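Local coordinates for protein of unknown function with ferredoxin-like fold (Caulobacter crescentus, PDB 3BM7), which is of unknown function but has a ferredoxin-like fold and, as a member of the antibiotic biosynthesis monooxygenase family, may act as an oxidoreductase, at residues E38-D43 with A96-T101. Numbering follows the deposited sequence.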
# COMPACT_ATOMS: atom_id res chain seq x y z
N GLU A 38 12.88 7.87 10.96
CA GLU A 38 11.93 6.87 11.45
C GLU A 38 11.29 7.25 12.78
O GLU A 38 10.10 7.02 13.00
CB GLU A 38 12.55 5.46 11.54
CG GLU A 38 12.88 4.89 10.16
CD GLU A 38 13.42 3.48 10.19
OE1 GLU A 38 13.31 2.84 11.25
OE2 GLU A 38 13.97 3.04 9.16
N LYS A 39 12.06 7.86 13.67
CA LYS A 39 11.49 8.31 14.94
C LYS A 39 10.40 9.34 14.75
O LYS A 39 9.33 9.22 15.37
CB LYS A 39 12.59 8.86 15.86
CG LYS A 39 12.05 9.24 17.24
N VAL A 40 10.63 10.35 13.90
CA VAL A 40 9.62 11.36 13.65
C VAL A 40 8.42 10.73 12.95
O VAL A 40 7.27 11.00 13.31
CB VAL A 40 10.17 12.47 12.76
CG1 VAL A 40 9.06 13.46 12.38
CG2 VAL A 40 11.34 13.18 13.47
N PHE A 41 8.68 9.89 11.95
CA PHE A 41 7.58 9.29 11.24
C PHE A 41 6.72 8.39 12.14
O PHE A 41 5.49 8.41 12.05
CB PHE A 41 8.02 8.51 9.99
CG PHE A 41 6.87 8.28 9.06
CD1 PHE A 41 5.97 7.27 9.29
CD2 PHE A 41 6.63 9.17 8.04
CE1 PHE A 41 4.86 7.14 8.46
CE2 PHE A 41 5.53 9.01 7.21
CZ PHE A 41 4.67 8.00 7.45
N LEU A 42 7.34 7.56 12.95
CA LEU A 42 6.55 6.67 13.80
C LEU A 42 5.73 7.42 14.84
O LEU A 42 4.64 7.01 15.19
CB LEU A 42 7.43 5.60 14.44
CG LEU A 42 7.98 4.54 13.48
CD1 LEU A 42 8.95 3.62 14.17
CD2 LEU A 42 6.81 3.75 12.82
N ASP A 43 6.28 8.52 15.33
CA ASP A 43 5.55 9.37 16.25
C ASP A 43 4.32 9.96 15.53
O ASP A 43 3.23 10.00 16.09
CB ASP A 43 6.49 10.46 16.76
CG ASP A 43 5.79 11.44 17.64
OD1 ASP A 43 5.71 11.20 18.85
OD2 ASP A 43 5.33 12.47 17.11
N ALA A 96 7.71 19.37 8.93
CA ALA A 96 8.82 20.31 9.20
C ALA A 96 10.03 19.61 9.82
O ALA A 96 11.19 19.96 9.52
CB ALA A 96 8.33 21.44 10.13
N ALA A 97 9.77 18.65 10.71
CA ALA A 97 10.83 17.90 11.39
C ALA A 97 11.53 16.91 10.43
O ALA A 97 12.73 16.69 10.54
CB ALA A 97 10.27 17.17 12.63
N MSE A 98 10.79 16.33 9.48
CA MSE A 98 11.37 15.33 8.57
C MSE A 98 11.97 15.87 7.30
O MSE A 98 12.77 15.19 6.66
CB MSE A 98 10.32 14.30 8.16
CG MSE A 98 9.88 13.49 9.30
SE MSE A 98 8.51 12.23 8.79
CE MSE A 98 7.95 12.98 6.97
N GLY A 99 11.58 17.08 6.90
CA GLY A 99 12.17 17.69 5.71
C GLY A 99 13.68 17.62 5.66
O GLY A 99 14.23 17.20 4.66
N PRO A 100 14.37 18.05 6.74
CA PRO A 100 15.83 18.05 6.71
C PRO A 100 16.49 16.69 6.58
O PRO A 100 17.69 16.65 6.29
CB PRO A 100 16.22 18.72 8.04
CG PRO A 100 15.01 19.41 8.50
CD PRO A 100 13.84 18.68 7.96
N THR A 101 15.72 15.60 6.79
CA THR A 101 16.26 14.25 6.61
C THR A 101 16.19 13.77 5.16
O THR A 101 16.70 12.71 4.84
CB THR A 101 15.58 13.18 7.51
OG1 THR A 101 14.24 12.93 7.07
CG2 THR A 101 15.60 13.60 8.97
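Met-98, a selenomethionine, reaches from the C-terminal part of helix 89-98 to Val-40 and Phe-41 on helix 34-51, and its side chain makes most of the contact. From CB the chain runs to CG, which sits against the isopropyl group of Val-40, 3.6 Å from its CB. With chi2 extended at 178°, the next atom, SE, is carried on to Phe-41, where it lies 3.7 Å from CD2 and 3.9 Å from CB. This is a Met-aromatic contact made at the ring edge: SE is 5.0 Å from the centroid and 75° off the ring normal. The chain then bends at chi3, and CE stays beside the same edge, 4.2 Å from CD2. In this ferredoxin-like fold, helix 34-51 follows strand 21-29 and helix 89-98 precedes strand 102-113, outermost in the sheet of this chain, and the two helices meet here. With CG1 of Val-40 trans to the backbone nitrogen (chi1 174°), that methyl comes to Ala-97 and stops 3.9 Å from its CB. After Met-98 the backbone tightens into a 3-10 turn, and the carbonyl O of Met-98 accepts two bonds from Thr-101, one from N and one from OG1 at 2.7 Å, the hydroxyl lying in the carbonyl plane on a lone pair.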